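Local coordinates for YghZ aldo-keto reductase (Escherichia coli, PDB 3N6Q), which is a TIM-barrel aldo-keto reductase that probably reduces aldehydes or ketones with a nicotinamide cofactor, at residues Leu23-Leu28 / Arg294-Leu299; Tyr88-Ile93 / Leu129-Ile134. All coordinates share one frame; numbering follows the deposited sequence. Where two conformers were deposited one is given.

Interaction 1. Residues Leu23-Leu28 / Arg294-Leu299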
# COMPACT_ATOMS: atom_id res chain seq x y z
N LEU B 23 -4.47 -13.79 -19.13
CA LEU B 23 -5.21 -12.72 -19.82
C LEU B 23 -5.29 -13.05 -21.32
O LEU B 23 -4.27 -13.23 -21.97
CB LEU B 23 -4.51 -11.35 -19.61
CG LEU B 23 -5.37 -10.16 -20.11
CD1 LEU B 23 -6.50 -9.92 -19.01
CD2 LEU B 23 -4.50 -8.83 -20.39
N ARG B 24 -6.50 -13.10 -21.85
CA ARG B 24 -6.71 -13.38 -23.30
C ARG B 24 -6.95 -12.09 -24.07
O ARG B 24 -7.88 -11.35 -23.75
CB ARG B 24 -7.93 -14.31 -23.45
CG ARG B 24 -7.71 -15.63 -22.68
CD ARG B 24 -9.04 -16.32 -22.34
NE ARG B 24 -9.49 -16.88 -23.58
CZ ARG B 24 -10.72 -17.32 -23.81
NH1 ARG B 24 -11.62 -17.33 -22.82
NH2 ARG B 24 -11.01 -17.81 -25.01
N LEU B 25 -6.13 -11.82 -25.08
CA LEU B 25 -6.33 -10.65 -25.93
C LEU B 25 -7.05 -11.15 -27.20
O LEU B 25 -6.84 -12.30 -27.62
CB LEU B 25 -5.00 -10.00 -26.27
CG LEU B 25 -4.29 -9.43 -25.00
CD1 LEU B 25 -2.92 -8.90 -25.37
CD2 LEU B 25 -5.17 -8.33 -24.34
N PRO B 26 -7.90 -10.29 -27.79
CA PRO B 26 -8.36 -10.57 -29.16
C PRO B 26 -7.17 -10.64 -30.09
O PRO B 26 -6.19 -9.88 -29.90
CB PRO B 26 -9.22 -9.34 -29.48
CG PRO B 26 -8.47 -8.21 -28.70
CD PRO B 26 -8.17 -8.89 -27.39
N ALA B 27 -7.21 -11.54 -31.10
CA ALA B 27 -6.11 -11.66 -32.04
C ALA B 27 -5.93 -10.40 -32.85
O ALA B 27 -4.82 -10.15 -33.36
CB ALA B 27 -6.32 -12.92 -33.04
N LEU B 28 -6.98 -9.58 -32.99
CA LEU B 28 -6.79 -8.24 -33.54
C LEU B 28 -7.22 -7.23 -32.44
O LEU B 28 -8.29 -7.40 -31.84
CB LEU B 28 -7.66 -8.00 -34.81
CG LEU B 28 -7.19 -8.90 -36.00
CD1 LEU B 28 -7.90 -10.30 -35.88
CD2 LEU B 28 -7.58 -8.22 -37.24
N ARG B 294 3.40 -17.24 -31.91
CA ARG B 294 4.49 -16.35 -31.49
C ARG B 294 3.97 -14.91 -31.28
O ARG B 294 4.67 -14.02 -30.73
CB ARG B 294 5.56 -16.30 -32.60
CG ARG B 294 6.14 -17.69 -32.97
CD ARG B 294 7.17 -18.20 -31.91
NE ARG B 294 8.53 -17.98 -32.38
CZ ARG B 294 9.63 -18.03 -31.63
NH1 ARG B 294 9.60 -18.35 -30.35
NH2 ARG B 294 10.81 -17.76 -32.20
N VAL B 295 2.78 -14.66 -31.80
CA VAL B 295 2.21 -13.32 -31.73
C VAL B 295 0.89 -13.45 -31.02
O VAL B 295 0.04 -14.27 -31.41
CB VAL B 295 2.07 -12.72 -33.14
CG1 VAL B 295 1.19 -11.42 -33.16
CG2 VAL B 295 3.45 -12.38 -33.72
N THR B 296 0.69 -12.67 -29.95
CA THR B 296 -0.60 -12.68 -29.24
C THR B 296 -1.72 -11.92 -29.96
O THR B 296 -2.91 -12.34 -29.95
CB THR B 296 -0.39 -12.01 -27.82
OG1 THR B 296 0.78 -12.55 -27.21
CG2 THR B 296 -1.58 -12.24 -26.93
N SER B 297 -1.36 -10.81 -30.61
CA SER B 297 -2.36 -9.93 -31.22
C SER B 297 -1.65 -9.03 -32.22
O SER B 297 -0.40 -8.83 -32.14
CB SER B 297 -3.07 -9.10 -30.09
OG SER B 297 -4.16 -8.36 -30.64
N VAL B 298 -2.42 -8.45 -33.15
CA VAL B 298 -1.88 -7.46 -34.07
C VAL B 298 -2.69 -6.19 -33.86
O VAL B 298 -3.88 -6.23 -33.67
CB VAL B 298 -1.97 -7.94 -35.54
CG1 VAL B 298 -1.11 -9.24 -35.70
CG2 VAL B 298 -3.42 -8.26 -35.93
N LEU B 299 -1.98 -5.09 -33.79
CA LEU B 299 -2.62 -3.79 -33.54
C LEU B 299 -3.03 -3.10 -34.80
O LEU B 299 -2.21 -2.64 -35.58
CB LEU B 299 -1.64 -2.87 -32.81
CG LEU B 299 -1.75 -2.97 -31.32
CD1 LEU B 299 -0.40 -2.40 -30.72
CD2 LEU B 299 -3.01 -2.19 -30.83
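The hydroxyl of Ser297 donates to the carbonyl oxygen of Pro26, with Ser297 OG 2.6 Å from Pro26 O and lying in the plane of that carbonyl. OG is anti to the backbone N (chi1 -173°), which extends it toward segment 23-28. The same OG is also hydrogen-bonded to the hydroxyl of Ser29, so the serine links two places on strand 24-31. One residue on, Val298 N donates to Ala27 O at 2.9 Å, and this oxygen receives a second, weaker approach from the CA-H of Ser297, whose CA is 3.3 Å away. The CA-H of Leu28 in turn faces Val298 O, with CA 3.5 Å from that oxygen. Leu28 and Val298 form a parallel bridge, the seam where strand 297-300 meets strand 24-31 and the barrel of parallel strands closes on itself, as in a TIM barrel. Their side chains leave the same face side by side, Leu28 CG touching Val298 CG2 at 3.8 Å, and both rest on Leu286 of helix 281-289, which packs outside the barrel wall. Just before strand 297-300, Thr296 meets Leu25: the methyl Thr296 CG2 lies 3.9 Å from Leu25 CD1, the two side chains crossing at a slant. That methyl is anti to the backbone N, while OG1, beside the backbone N, is hydrogen-bonded to Cys219 N. Thr296 O is buried here and finds no hydrogen-bond partner in the model. Tyr107 of the second subunit packs on Pro26 and donates its hydroxyl to Arg24 O.

Interaction 2. Residues Tyr88-Ile93 / Leu129-Ile134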
# COMPACT_ATOMS: atom_id res chain seq x y z
N TYR B 88 -19.63 -1.43 -19.78
CA TYR B 88 -18.79 -2.47 -20.44
C TYR B 88 -17.31 -2.34 -20.06
O TYR B 88 -16.47 -3.01 -20.67
CB TYR B 88 -18.85 -2.35 -21.96
CG TYR B 88 -20.24 -2.64 -22.55
CD1 TYR B 88 -20.88 -3.86 -22.30
CD2 TYR B 88 -20.85 -1.71 -23.39
CE1 TYR B 88 -22.16 -4.12 -22.84
CE2 TYR B 88 -22.12 -1.96 -23.94
CZ TYR B 88 -22.75 -3.17 -23.69
OH TYR B 88 -23.99 -3.39 -24.24
N ARG B 89 -16.96 -1.45 -19.12
CA ARG B 89 -15.53 -1.27 -18.85
C ARG B 89 -14.82 -2.56 -18.46
O ARG B 89 -13.62 -2.76 -18.79
CB ARG B 89 -15.27 -0.16 -17.80
CG ARG B 89 -13.82 0.25 -17.75
CD ARG B 89 -13.09 -0.48 -16.61
NE ARG B 89 -11.65 -0.15 -16.53
CZ ARG B 89 -10.67 -0.70 -17.26
NH1 ARG B 89 -10.95 -1.58 -18.27
NH2 ARG B 89 -9.39 -0.35 -17.03
N ASP B 90 -15.50 -3.41 -17.68
CA ASP B 90 -14.85 -4.62 -17.18
C ASP B 90 -14.73 -5.74 -18.25
O ASP B 90 -14.13 -6.79 -17.98
CB ASP B 90 -15.54 -5.15 -15.90
CG ASP B 90 -15.42 -4.13 -14.71
OD1 ASP B 90 -14.53 -3.22 -14.77
OD2 ASP B 90 -16.09 -4.33 -13.69
N GLU B 91 -15.25 -5.46 -19.43
CA GLU B 91 -15.06 -6.31 -20.61
C GLU B 91 -13.91 -5.80 -21.51
O GLU B 91 -13.72 -6.35 -22.60
CB GLU B 91 -16.38 -6.35 -21.40
CG GLU B 91 -17.39 -7.22 -20.66
CD GLU B 91 -18.77 -7.16 -21.25
OE1 GLU B 91 -18.95 -7.46 -22.44
OE2 GLU B 91 -19.71 -6.87 -20.49
N LEU B 92 -13.30 -4.66 -21.14
CA LEU B 92 -12.28 -4.01 -21.99
C LEU B 92 -10.90 -4.13 -21.38
O LEU B 92 -10.75 -4.09 -20.13
CB LEU B 92 -12.56 -2.49 -22.16
CG LEU B 92 -13.93 -2.16 -22.76
CD1 LEU B 92 -13.97 -0.60 -22.95
CD2 LEU B 92 -14.11 -2.88 -24.12
N ILE B 93 -9.88 -4.25 -22.23
CA ILE B 93 -8.47 -4.12 -21.78
C ILE B 93 -7.91 -2.85 -22.37
O ILE B 93 -7.87 -2.66 -23.58
CB ILE B 93 -7.59 -5.33 -22.26
CG1 ILE B 93 -8.22 -6.64 -21.83
CG2 ILE B 93 -6.08 -5.16 -21.83
CD1 ILE B 93 -8.29 -6.80 -20.25
N LEU B 129 -10.46 7.07 -15.69
CA LEU B 129 -10.37 5.70 -15.22
C LEU B 129 -9.70 5.65 -13.86
O LEU B 129 -8.79 6.46 -13.57
CB LEU B 129 -9.46 4.91 -16.19
CG LEU B 129 -10.01 4.64 -17.58
CD1 LEU B 129 -8.94 3.85 -18.37
CD2 LEU B 129 -11.27 3.80 -17.40
N GLU B 130 -10.09 4.70 -13.04
CA GLU B 130 -9.38 4.40 -11.78
C GLU B 130 -8.04 3.75 -12.06
O GLU B 130 -7.08 3.92 -11.29
CB GLU B 130 -10.14 3.37 -10.94
CG GLU B 130 -11.31 3.83 -10.10
CD GLU B 130 -12.12 2.62 -9.61
OE1 GLU B 130 -11.59 1.87 -8.75
OE2 GLU B 130 -13.19 2.33 -10.20
N TYR B 131 -7.99 2.91 -13.11
CA TYR B 131 -6.75 2.22 -13.44
C TYR B 131 -6.79 1.84 -14.94
O TYR B 131 -7.85 1.76 -15.55
CB TYR B 131 -6.53 0.93 -12.58
CG TYR B 131 -7.68 -0.11 -12.60
CD1 TYR B 131 -7.79 -1.02 -13.66
CD2 TYR B 131 -8.69 -0.10 -11.62
CE1 TYR B 131 -8.94 -1.88 -13.76
CE2 TYR B 131 -9.77 -1.02 -11.64
CZ TYR B 131 -9.85 -1.93 -12.71
OH TYR B 131 -10.88 -2.80 -12.78
N VAL B 132 -5.62 1.54 -15.49
CA VAL B 132 -5.56 0.97 -16.85
C VAL B 132 -5.28 -0.52 -16.69
O VAL B 132 -4.76 -0.96 -15.66
CB VAL B 132 -4.39 1.59 -17.69
CG1 VAL B 132 -4.77 3.02 -18.16
CG2 VAL B 132 -2.96 1.45 -16.99
N ASP B 133 -5.65 -1.32 -17.67
CA ASP B 133 -5.32 -2.77 -17.54
C ASP B 133 -3.83 -3.03 -17.80
O ASP B 133 -3.22 -3.88 -17.14
CB ASP B 133 -6.17 -3.49 -18.58
CG ASP B 133 -7.64 -3.27 -18.30
OD1 ASP B 133 -8.17 -3.98 -17.43
OD2 ASP B 133 -8.25 -2.35 -18.88
N ILE B 134 -3.24 -2.27 -18.71
CA ILE B 134 -1.78 -2.42 -18.96
C ILE B 134 -1.11 -1.07 -19.03
O ILE B 134 -1.61 -0.18 -19.71
CB ILE B 134 -1.47 -3.16 -20.31
CG1 ILE B 134 -2.37 -4.42 -20.43
CG2 ILE B 134 0.01 -3.52 -20.35
CD1 ILE B 134 -2.27 -5.14 -21.80
O HOH W 1 -10.81 1.40 -14.22
O HOH W 2 -11.87 -3.63 -15.15
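The guanidinium of Arg89 lies obliquely against the ring of Tyr131, the two planes 28° apart and Arg89 NH2 3.6 Å from Tyr131 CE1. Its chain leaves with CG anti to the backbone N and bends at chi2 (-97°), which carries the group to the far segment. There both terminal nitrogens take hold of a single oxygen: Asp133 OD2 lies 2.9 Å from Arg89 NH1 and 3.0 Å from Arg89 NH2, in an end-on salt bridge. OD2 offers its syn lone pair to NH1, whereas NH2 comes from above the carboxylate plane, the two flat groups standing at 90° to each other. OD2 also accepts from Ile94 N, and OD1 pairs with Lys114 of the second subunit, so this buried carboxylate is held at both oxygens. Arg89 NH2 donates again, to Tyr131 O at 3.0 Å, and NE donates to a water 2.9 Å away that also donates to Tyr131 O and sits over the centre of the tyrosine ring. A second water bridges Asp90 OD1 and Tyr131 OH, each 2.7 Å from it, while Asp90 OD2 bonds to Gln122 of the second subunit. Ile93 CG2 packs on Ile134 CD1 at 3.8 Å. The site lies where the 3-10 turn 89-91, following helix 72-84, leads into strand 93-98, beside the loop that joins helix 113-127 to strand 132-137; these two neighbouring parallel strands belong to the barrel, with strand 162-168 alongside the second.

In the fold
From the N terminus the chain passes through 23-28 at the start of strand 24-31, and the contact this segment makes is completed only by 294-299, so interaction 1 closes a loop of 265 residues that takes in most of the barrel. Interaction 2 is nested inside it: 88-93 enters strand 93-98, and after helix 113-127 the chain returns at 129-134, just 35 residues later, in one beta-alpha-beta step. The former joins the last strand of the barrel, 297-300, to its first, 24-31; the latter joins two successive strands. Their centres are about 17 Å apart, yet they touch where Leu23 CD1 meets Ile93 CD1 at 3.8 Å, and both border the second subunit.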